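Local coordinates for tRNA delta(2)-isopentenylpyrophosphate transferase (Staphylococcus epidermidis ATCC 12228, PDB 3D3Q), which probably catalyses the transfer of a dimethylallyl group from dimethylallyl diphosphate to adenosine 37 of tRNAs that read codons beginning with uridine, at residues 163-166 and 167-170; 147-150 and 151-155; 281-284 and 285-289. All blocks are in the same frame, centred on the assembly; numbering follows the deposited sequence.

Contacts 1 and 2 lie together at the surface of a helical part of the chain, with centres about 12 Å apart; contact 3 is partly buried near the middle of the protein, its centre about 18 Å from that of contact 1. The start of helix 166-179 (contact 1) and the last turns of helix 143-153 (contact 2) pack on each other, Val169 against Leu150 and Pro163 against His147. Contact 1 is mostly polar, an asparagine cap with backbone bonds; contact 2 adds an aromatic pair to its backbone bonds. Contact 3 does not touch the others. There, where helix 262-286 runs out, tryptophan, lysine and selenomethionine side chains dominate.

Contact 1 (163-166 and 167-170); sequences PNNR and KRVL
Asn165 turns its side-chain amide back over the first turn of helix 166-179, and its OD1 accepts from Arg168 N at 3.3 Å. The bond is nearly straight at the hydrogen (170°), although the donor sits well above the carbonyl plane of the amide, 61° out of it. With CG anti to the backbone N (chi1 -172°), the carboxamide passes obliquely across the root of the Arg168 side chain: OD1 lies 3.9 Å from Arg168 CB, while ND2 is 4.0 Å from Arg168 CG. This is a side-chain N-cap, filling one of the N-H positions that no preceding helical turn can serve. Residues 167-170 belong to a region that probably contacts substrate tRNA. The backbone O of Asn165 takes the first i to i+4 bond, from Val169 N at 3.3 Å, and Val169 CG2 lies beside the same oxygen. Arg166 continues the helical pattern, its O accepting from Leu170 N at 2.8 Å. Its extended side chain runs past Leu170, NE 4.2 Å from Leu170 CD1, which meets the guanidinium obliquely in a loose van der Waals approach; beyond that, NH1 bonds to Leu141 O and the chain rests on Asn143 and Leu146 of helix 143-153.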
ATOM      1  N   PRO A 163      22.194  14.782 -15.044  1.00 38.50           N
ATOM      2  CA  PRO A 163      23.070  14.565 -13.877  1.00 37.81           C
ATOM      3  C   PRO A 163      22.851  15.408 -12.619  1.00 38.11           C
ATOM      4  O   PRO A 163      23.400  15.115 -11.543  1.00 37.43           O
ATOM      5  CB  PRO A 163      24.493  14.693 -14.459  1.00 37.81           C
ATOM      6  CG  PRO A 163      24.325  15.442 -15.732  1.00 37.48           C
ATOM      7  CD  PRO A 163      22.979  15.018 -16.270  1.00 37.98           C
ATOM      8  N   ASN A 164      22.021  16.435 -12.740  1.00 38.11           N
ATOM      9  CA  ASN A 164      21.737  17.302 -11.606  1.00 37.10           C
ATOM     10  C   ASN A 164      20.484  16.856 -10.866  1.00 36.94           C
ATOM     11  O   ASN A 164      20.104  17.447  -9.851  1.00 38.67           O
ATOM     12  CB  ASN A 164      21.611  18.764 -12.066  1.00 37.14           C
ATOM     13  CG  ASN A 164      22.973  19.446 -12.219  1.00 37.37           C
ATOM     14  OD1 ASN A 164      23.067  20.603 -12.636  1.00 36.48           O
ATOM     15  ND2 ASN A 164      24.035  18.726 -11.863  1.00 37.37           N
ATOM     16  N   ASN A 165      19.844  15.805 -11.357  1.00 35.45           N
ATOM     17  CA  ASN A 165      18.655  15.287 -10.689  1.00 35.14           C
ATOM     18  C   ASN A 165      19.082  14.069  -9.876  1.00 34.41           C
ATOM     19  O   ASN A 165      18.590  12.960 -10.090  1.00 34.23           O
ATOM     20  CB  ASN A 165      17.610  14.865 -11.712  1.00 34.78           C
ATOM     21  CG  ASN A 165      16.295  14.513 -11.068  1.00 34.96           C
ATOM     22  OD1 ASN A 165      16.243  14.213  -9.873  1.00 37.78           O
ATOM     23  ND2 ASN A 165      15.226  14.545 -11.843  1.00 31.57           N
ATOM     24  N   ARG A 166      19.991  14.291  -8.933  1.00 33.71           N
ATOM     25  CA  ARG A 166      20.527  13.212  -8.131  1.00 32.41           C
ATOM     26  C   ARG A 166      19.481  12.219  -7.677  1.00 32.61           C
ATOM     27  O   ARG A 166      19.725  11.014  -7.692  1.00 32.21           O
ATOM     28  CB  ARG A 166      21.271  13.755  -6.921  1.00 30.27           C
ATOM     29  CG  ARG A 166      22.279  12.775  -6.373  1.00 29.21           C
ATOM     30  CD  ARG A 166      22.738  13.173  -4.989  1.00 30.19           C
ATOM     31  NE  ARG A 166      23.897  12.415  -4.507  1.00 31.36           N
ATOM     32  CZ  ARG A 166      25.100  12.446  -5.076  1.00 33.14           C
ATOM     33  NH1 ARG A 166      26.085  11.730  -4.560  1.00 35.67           N
ATOM     34  NH2 ARG A 166      25.314  13.179  -6.166  1.00 30.80           N
ATOM     35  N   LYS A 167      18.317  12.711  -7.284  1.00 33.69           N
ATOM     36  CA  LYS A 167      17.263  11.803  -6.833  1.00 36.30           C
ATOM     37  C   LYS A 167      16.987  10.680  -7.828  1.00 36.89           C
ATOM     38  O   LYS A 167      17.222   9.502  -7.537  1.00 37.20           O
ATOM     39  CB  LYS A 167      15.965  12.557  -6.588  1.00 34.08           C
ATOM     40  CG  LYS A 167      15.522  12.491  -5.164  1.00 34.45           C
ATOM     41  CD  LYS A 167      14.950  11.153  -4.789  1.00 33.65           C
ATOM     42  CE  LYS A 167      14.148  11.316  -3.492  1.00 33.89           C
ATOM     43  NZ  LYS A 167      13.563  10.045  -2.986  1.00 33.04           N
ATOM     44  N   ARG A 168      16.474  11.039  -9.001  1.00 37.07           N
ATOM     45  CA  ARG A 168      16.168  10.020  -9.980  1.00 38.08           C
ATOM     46  C   ARG A 168      17.366   9.137 -10.339  1.00 36.42           C
ATOM     47  O   ARG A 168      17.190   7.953 -10.624  1.00 36.69           O
ATOM     48  CB  ARG A 168      15.564  10.641 -11.233  1.00 41.03           C
ATOM     49  CG  ARG A 168      14.050  10.760 -11.158  1.00 45.62           C
ATOM     50  CD  ARG A 168      13.444  10.918 -12.554  1.00 50.99           C
ATOM     51  NE  ARG A 168      13.863   9.843 -13.468  1.00 53.70           N
ATOM     52  CZ  ARG A 168      13.412   9.712 -14.715  1.00 55.38           C
ATOM     53  NH1 ARG A 168      12.530  10.587 -15.199  1.00 57.21           N
ATOM     54  NH2 ARG A 168      13.829   8.708 -15.472  1.00 54.50           N
ATOM     55  N   VAL A 169      18.574   9.699 -10.304  1.00 33.11           N
ATOM     56  CA  VAL A 169      19.759   8.928 -10.625  1.00 30.14           C
ATOM     57  C   VAL A 169      20.011   7.876  -9.560  1.00 30.72           C
ATOM     58  O   VAL A 169      20.347   6.729  -9.880  1.00 29.71           O
ATOM     59  CB  VAL A 169      21.016   9.825 -10.773  1.00 29.95           C
ATOM     60  CG1 VAL A 169      22.254   8.981 -11.059  1.00 27.38           C
ATOM     61  CG2 VAL A 169      20.815  10.818 -11.908  1.00 31.20           C
ATOM     62  N   LEU A 170      19.857   8.238  -8.293  1.00 30.04           N
ATOM     63  CA  LEU A 170      20.069   7.249  -7.233  1.00 31.78           C
ATOM     64  C   LEU A 170      19.019   6.147  -7.325  1.00 32.26           C
ATOM     65  O   LEU A 170      19.338   4.971  -7.213  1.00 31.14           O
ATOM     66  CB  LEU A 170      20.001   7.898  -5.841  1.00 31.59           C
ATOM     67  CG  LEU A 170      21.232   8.691  -5.402  1.00 30.71           C
ATOM     68  CD1 LEU A 170      20.913   9.443  -4.106  1.00 28.84           C
ATOM     69  CD2 LEU A 170      22.421   7.755  -5.234  1.00 27.36           C
TER

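Contact 2 (147-150 and 151-155)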
ATOM      1  N   HIS A 147      26.727  10.131 -12.059  1.00 42.50           N
ATOM      2  CA  HIS A 147      25.988   9.962 -13.311  1.00 41.68           C
ATOM      3  C   HIS A 147      26.762   9.024 -14.222  1.00 42.48           C
ATOM      4  O   HIS A 147      26.169   8.171 -14.881  1.00 40.88           O
ATOM      5  CB  HIS A 147      25.803  11.312 -14.003  1.00 40.73           C
ATOM      6  CG  HIS A 147      24.883  11.268 -15.186  1.00 41.03           C
ATOM      7  ND1 HIS A 147      23.551  10.928 -15.082  1.00 40.48           N
ATOM      8  CD2 HIS A 147      25.091  11.566 -16.490  1.00 40.08           C
ATOM      9  CE1 HIS A 147      22.976  11.023 -16.266  1.00 39.24           C
ATOM     10  NE2 HIS A 147      23.890  11.408 -17.139  1.00 38.96           N
ATOM     11  N   GLU A 148      28.088   9.205 -14.260  1.00 44.54           N
ATOM     12  CA  GLU A 148      28.975   8.373 -15.080  1.00 46.10           C
ATOM     13  C   GLU A 148      28.743   6.940 -14.619  1.00 45.31           C
ATOM     14  O   GLU A 148      28.548   6.034 -15.427  1.00 45.45           O
ATOM     15  CB  GLU A 148      30.471   8.699 -14.856  1.00 48.95           C
ATOM     16  CG  GLU A 148      30.949  10.175 -14.982  1.00 53.59           C
ATOM     17  CD  GLU A 148      30.750  10.815 -16.359  1.00 55.67           C
ATOM     18  OE1 GLU A 148      31.206  11.977 -16.550  1.00 55.75           O
ATOM     19  OE2 GLU A 148      30.136  10.171 -17.243  1.00 56.38           O
ATOM     20  N   TYR A 149      28.775   6.761 -13.301  1.00 43.61           N
ATOM     21  CA  TYR A 149      28.573   5.468 -12.673  1.00 41.58           C
ATOM     22  C   TYR A 149      27.273   4.844 -13.133  1.00 40.76           C
ATOM     23  O   TYR A 149      27.222   3.664 -13.449  1.00 41.07           O
ATOM     24  CB  TYR A 149      28.553   5.617 -11.152  1.00 40.50           C
ATOM     25  CG  TYR A 149      28.285   4.326 -10.435  1.00 41.41           C
ATOM     26  CD1 TYR A 149      29.128   3.235 -10.603  1.00 42.25           C
ATOM     27  CD2 TYR A 149      27.177   4.184  -9.599  1.00 42.66           C
ATOM     28  CE1 TYR A 149      28.880   2.027  -9.960  1.00 45.05           C
ATOM     29  CE2 TYR A 149      26.918   2.972  -8.943  1.00 43.90           C
ATOM     30  CZ  TYR A 149      27.779   1.899  -9.131  1.00 44.94           C
ATOM     31  OH  TYR A 149      27.562   0.696  -8.493  1.00 46.88           O
ATOM     32  N   LEU A 150      26.215   5.639 -13.172  1.00 40.67           N
ATOM     33  CA  LEU A 150      24.922   5.123 -13.597  1.00 40.36           C
ATOM     34  C   LEU A 150      25.013   4.710 -15.067  1.00 42.74           C
ATOM     35  O   LEU A 150      24.581   3.613 -15.430  1.00 44.62           O
ATOM     36  CB  LEU A 150      23.843   6.191 -13.391  1.00 38.33           C
ATOM     37  CG  LEU A 150      22.347   5.857 -13.302  1.00 36.05           C
ATOM     38  CD1 LEU A 150      21.603   6.681 -14.348  1.00 33.03           C
ATOM     39  CD2 LEU A 150      22.084   4.363 -13.489  1.00 33.64           C
ATOM     40  N   ALA A 151      25.597   5.573 -15.903  1.00 43.61           N
ATOM     41  CA  ALA A 151      25.760   5.308 -17.341  1.00 43.09           C
ATOM     42  C   ALA A 151      26.338   3.923 -17.643  1.00 44.48           C
ATOM     43  O   ALA A 151      25.851   3.210 -18.523  1.00 45.40           O
ATOM     44  CB  ALA A 151      26.646   6.378 -17.964  1.00 41.14           C
ATOM     45  N   SER A 152      27.384   3.557 -16.911  1.00 43.95           N
ATOM     46  CA  SER A 152      28.037   2.273 -17.084  1.00 43.02           C
ATOM     47  C   SER A 152      27.043   1.105 -17.067  1.00 44.27           C
ATOM     48  O   SER A 152      27.258   0.115 -17.747  1.00 44.19           O
ATOM     49  CB  SER A 152      29.048   2.058 -15.973  1.00 41.09           C
ATOM     50  OG  SER A 152      28.373   1.695 -14.793  1.00 39.42           O
ATOM     51  N   PHE A 153      25.967   1.208 -16.289  1.00 46.29           N
ATOM     52  CA  PHE A 153      24.988   0.129 -16.212  1.00 46.52           C
ATOM     53  C   PHE A 153      23.846   0.343 -17.150  1.00 45.24           C
ATOM     54  O   PHE A 153      23.708  -0.347 -18.146  1.00 46.68           O
ATOM     55  CB  PHE A 153      24.384  -0.001 -14.815  1.00 50.92           C
ATOM     56  CG  PHE A 153      25.377  -0.242 -13.748  1.00 55.72           C
ATOM     57  CD1 PHE A 153      26.369  -1.207 -13.919  1.00 57.94           C
ATOM     58  CD2 PHE A 153      25.353   0.518 -12.580  1.00 57.22           C
ATOM     59  CE1 PHE A 153      27.348  -1.419 -12.938  1.00 60.91           C
ATOM     60  CE2 PHE A 153      26.322   0.320 -11.589  1.00 60.66           C
ATOM     61  CZ  PHE A 153      27.330  -0.652 -11.765  1.00 61.35           C
ATOM     62  N   ASP A 154      23.015   1.312 -16.816  1.00 44.46           N
ATOM     63  CA  ASP A 154      21.839   1.596 -17.608  1.00 44.03           C
ATOM     64  C   ASP A 154      22.038   2.833 -18.463  1.00 44.66           C
ATOM     65  O   ASP A 154      21.868   3.961 -18.001  1.00 46.30           O
ATOM     66  CB  ASP A 154      20.648   1.758 -16.664  1.00 40.35           C
ATOM     67  CG  ASP A 154      19.352   1.890 -17.390  1.00 38.26           C
ATOM     68  OD1 ASP A 154      18.309   1.771 -16.725  1.00 37.00           O
ATOM     69  OD2 ASP A 154      19.383   2.123 -18.617  1.00 36.25           O
ATOM     70  N   LYS A 155      22.406   2.614 -19.716  1.00 45.57           N
ATOM     71  CA  LYS A 155      22.658   3.708 -20.637  1.00 46.03           C
ATOM     72  C   LYS A 155      21.370   4.478 -20.910  1.00 46.09           C
ATOM     73  O   LYS A 155      21.362   5.711 -20.942  1.00 45.24           O
ATOM     74  CB  LYS A 155      23.243   3.158 -21.936  1.00 46.65           C
ATOM     75  CG  LYS A 155      24.001   4.174 -22.772  1.00 49.84           C
ATOM     76  CD  LYS A 155      25.269   4.679 -22.073  1.00 52.98           C
ATOM     77  CE  LYS A 155      26.355   3.602 -21.970  1.00 55.25           C
ATOM     78  NZ  LYS A 155      27.666   4.189 -21.554  1.00 54.84           N
TER
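Leu150 O is gripped by two backbone donors at once, Phe153 N at 2.9 Å and Asp154 N at 3.1 Å. The second lies nearly along the C=O axis, whereas Phe153 N comes from above the carbonyl plane, 46° out of it; Leu150 O thus takes an i+3 and an i+4 donor in the last turn before Asp154. One turn earlier the bonding is plain alpha-helical, with Ala151 N donating to His147 O and Ser152 N to Glu148 O. The hydroxyl of Ser152 adds a side-chain bond to this backbone: OG donates to Tyr149 O at 2.6 Å. Its chi1 of 77° sets OG between the backbone N and the carbonyl carbon, folded back against the helix, and Ser152 OG also lies 3.5 Å above the Phe153 ring plane, over its centre. Tyr149 and Phe153, four residues apart on one side of the helix, form an offset edge-to-face pair, with centroids 4.9 Å apart and planes at 79°. Phe153 offers the edge: its CE2 stands over one face of the Tyr149 ring, 3.3 Å from Tyr149 CZ, and Tyr149 OH in turn lies in the plane of the Phe153 ring, at its edge. Tyr149 CG, anti to the backbone N, brings its ring forward to meet Phe153. Helix 166-179 packs against this side, with Ile173 and Leu177 touching Tyr149 and Tyr176 meeting the Phe153 ring. Leu150 packs on Val169 and Ile173 of the same helix. Asp154 is the N-cap of helix 155-160: OD2 accepts from Ser157 N, while OD1 is bonded to Ser184 OG.

Contact 3 (281-284 and 285-289)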
ATOM      1  N   LEU A 281       5.889  -1.516   2.791  1.00 43.60           N
ATOM      2  CA  LEU A 281       6.492  -0.221   2.513  1.00 44.86           C
ATOM      3  C   LEU A 281       7.641  -0.477   1.544  1.00 46.02           C
ATOM      4  O   LEU A 281       7.820   0.248   0.566  1.00 46.62           O
ATOM      5  CB  LEU A 281       7.018   0.389   3.816  1.00 46.05           C
ATOM      6  CG  LEU A 281       7.129   1.905   3.963  1.00 47.29           C
ATOM      7  CD1 LEU A 281       8.020   2.443   2.865  1.00 48.02           C
ATOM      8  CD2 LEU A 281       5.741   2.554   3.906  1.00 47.94           C
ATOM      9  N   THR A 282       8.398  -1.536   1.815  1.00 46.51           N
ATOM     10  CA  THR A 282       9.534  -1.902   0.990  1.00 46.62           C
ATOM     11  C   THR A 282       9.143  -2.159  -0.463  1.00 47.68           C
ATOM     12  O   THR A 282       9.803  -1.673  -1.381  1.00 48.50           O
ATOM     13  CB  THR A 282      10.228  -3.149   1.557  1.00 46.54           C
ATOM     14  OG1 THR A 282      10.632  -2.901   2.907  1.00 44.95           O
ATOM     15  CG2 THR A 282      11.447  -3.493   0.735  1.00 48.15           C
ATOM     16  N   TRP A 283       8.068  -2.918  -0.659  1.00 49.10           N
ATOM     17  CA  TRP A 283       7.557  -3.264  -1.989  1.00 48.96           C
ATOM     18  C   TRP A 283       7.156  -2.028  -2.799  1.00 48.30           C
ATOM     19  O   TRP A 283       7.528  -1.903  -3.962  1.00 48.47           O
ATOM     20  CB  TRP A 283       6.333  -4.179  -1.860  1.00 50.31           C
ATOM     21  CG  TRP A 283       6.062  -5.022  -3.068  1.00 53.10           C
ATOM     22  CD1 TRP A 283       6.437  -6.320  -3.258  1.00 53.65           C
ATOM     23  CD2 TRP A 283       5.407  -4.615  -4.277  1.00 53.31           C
ATOM     24  NE1 TRP A 283       6.053  -6.744  -4.500  1.00 53.64           N
ATOM     25  CE2 TRP A 283       5.411  -5.723  -5.143  1.00 53.34           C
ATOM     26  CE3 TRP A 283       4.797  -3.432  -4.701  1.00 54.28           C
ATOM     27  CZ2 TRP A 283       4.865  -5.677  -6.419  1.00 55.15           C
ATOM     28  CZ3 TRP A 283       4.247  -3.381  -5.972  1.00 54.82           C
ATOM     29  CH2 TRP A 283       4.276  -4.504  -6.817  1.00 55.31           C
ATOM     30  N   PHE A 284       6.389  -1.133  -2.183  1.00 47.17           N
ATOM     31  CA  PHE A 284       5.936   0.077  -2.851  1.00 45.95           C
ATOM     32  C   PHE A 284       7.066   1.033  -3.171  1.00 46.16           C
ATOM     33  O   PHE A 284       6.855   2.056  -3.815  1.00 47.88           O
ATOM     34  CB  PHE A 284       4.874   0.799  -2.012  1.00 42.99           C
ATOM     35  CG  PHE A 284       3.480   0.290  -2.240  1.00 40.18           C
ATOM     36  CD1 PHE A 284       2.899   0.382  -3.494  1.00 38.71           C
ATOM     37  CD2 PHE A 284       2.759  -0.310  -1.209  1.00 40.20           C
ATOM     38  CE1 PHE A 284       1.621  -0.107  -3.721  1.00 38.81           C
ATOM     39  CE2 PHE A 284       1.474  -0.808  -1.422  1.00 38.51           C
ATOM     40  CZ  PHE A 284       0.909  -0.708  -2.680  1.00 39.99           C
ATOM     41  N   LYS A 285       8.272   0.724  -2.729  1.00 46.47           N
ATOM     42  CA  LYS A 285       9.373   1.612  -3.034  1.00 47.62           C
ATOM     43  C   LYS A 285      10.322   0.997  -4.035  1.00 48.73           C
ATOM     44  O   LYS A 285      11.014   1.711  -4.749  1.00 49.63           O
ATOM     45  CB  LYS A 285      10.120   1.974  -1.770  1.00 47.52           C
ATOM     46  CG  LYS A 285       9.237   2.688  -0.786  1.00 49.56           C
ATOM     47  CD  LYS A 285      10.049   3.328   0.332  1.00 51.10           C
ATOM     48  CE  LYS A 285      10.518   4.743  -0.023  1.00 51.69           C
ATOM     49  NZ  LYS A 285       9.450   5.788   0.077  1.00 51.69           N
ATOM     50  N   ASN A 286      10.338  -0.329  -4.099  1.00 49.04           N
ATOM     51  CA  ASN A 286      11.209  -1.046  -5.010  1.00 50.46           C
ATOM     52  C   ASN A 286      10.486  -1.668  -6.200  1.00 50.96           C
ATOM     53  O   ASN A 286      11.036  -2.530  -6.877  1.00 51.83           O
ATOM     54  CB  ASN A 286      11.938  -2.151  -4.245  1.00 52.33           C
ATOM     55  CG  ASN A 286      12.789  -1.620  -3.119  1.00 54.53           C
ATOM     56  OD1 ASN A 286      13.254  -2.381  -2.261  1.00 55.13           O
ATOM     57  ND2 ASN A 286      13.006  -0.309  -3.112  1.00 55.49           N
ATOM     58  N   LYS A 287       9.259  -1.249  -6.465  1.00 49.95           N
ATOM     59  CA  LYS A 287       8.521  -1.845  -7.567  1.00 50.52           C
ATOM     60  C   LYS A 287       7.625  -0.835  -8.238  1.00 51.97           C
ATOM     61  O   LYS A 287       7.371  -0.906  -9.441  1.00 52.44           O
ATOM     62  CB  LYS A 287       7.643  -2.993  -7.061  1.00 50.17           C
ATOM     63  CG  LYS A 287       8.359  -4.103  -6.320  1.00 48.41           C
ATOM     64  CD  LYS A 287       9.103  -5.005  -7.275  1.00 49.42           C
ATOM     65  CE  LYS A 287       9.557  -6.289  -6.582  1.00 50.59           C
ATOM     66  NZ  LYS A 287       8.416  -7.080  -6.020  1.00 50.42           N
HETATM   67  N   MSE A 288       7.131   0.104  -7.447  1.00 54.12           N
HETATM   68  CA  MSE A 288       6.225   1.122  -7.957  1.00 56.02           C
HETATM   69  C   MSE A 288       6.862   2.479  -7.937  1.00 54.23           C
HETATM   70  O   MSE A 288       7.810   2.741  -7.197  1.00 53.68           O
HETATM   71  CB  MSE A 288       4.969   1.201  -7.097  1.00 61.19           C
HETATM   72  CG  MSE A 288       4.347  -0.123  -6.730  1.00 67.84           C
HETATM   73 SE   MSE A 288       3.287  -0.852  -8.128  1.00 79.05          SE
HETATM   74  CE  MSE A 288       1.651   0.129  -7.789  1.00 75.12           C
ATOM     75  N   ASN A 289       6.311   3.349  -8.756  1.00 53.34           N
ATOM     76  CA  ASN A 289       6.787   4.701  -8.811  1.00 53.29           C
ATOM     77  C   ASN A 289       5.682   5.487  -8.128  1.00 50.83           C
ATOM     78  O   ASN A 289       4.767   5.989  -8.774  1.00 49.74           O
ATOM     79  CB  ASN A 289       6.948   5.150 -10.259  1.00 56.36           C
ATOM     80  CG  ASN A 289       7.552   6.525 -10.360  1.00 58.29           C
ATOM     81  OD1 ASN A 289       8.668   6.758  -9.882  1.00 58.96           O
ATOM     82  ND2 ASN A 289       6.821   7.455 -10.972  1.00 59.23           N
TER
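The Trp283 indole presents one face to the Lys287 chain, the two side chains crossing at about a right angle. Lys287 CB makes a CH-pi contact, 3.5 Å from the centroid of the Trp283 six-membered ring and only 9° off its normal, and CG continues over the same face. Selenomethionine Met288 comes to the edge instead: CG is 3.3 Å from Trp283 CZ3, and SE, in a Met-aromatic contact, stands 4.8 Å from the six-membered centroid. Bent at chi2 and chi3, the Met288 chain also runs alongside Phe284, its CG 3.6 Å from Phe284 CD1, and Ile109 of helix 106-113 touches both. Leu281 and Lys285 lie side by side and point the same way, Leu281 CD1 3.4 Å from Lys285 CD; farther out, Lys285 NZ forms a salt bridge with Glu204 and a cation-pi contact with Trp292. Thr282 O accepts hydrogen bonds from Lys285 N and Asn286 N, each at 3.1 Å, the first from above its carbonyl plane and the second within it. These i+3 and i+4 donors mark the weakly bonded last turn of helix 262-286, whose residues 278-285 probably contact substrate tRNA, with Leu281 close to Pro15 of the predicted ATP-binding P-loop.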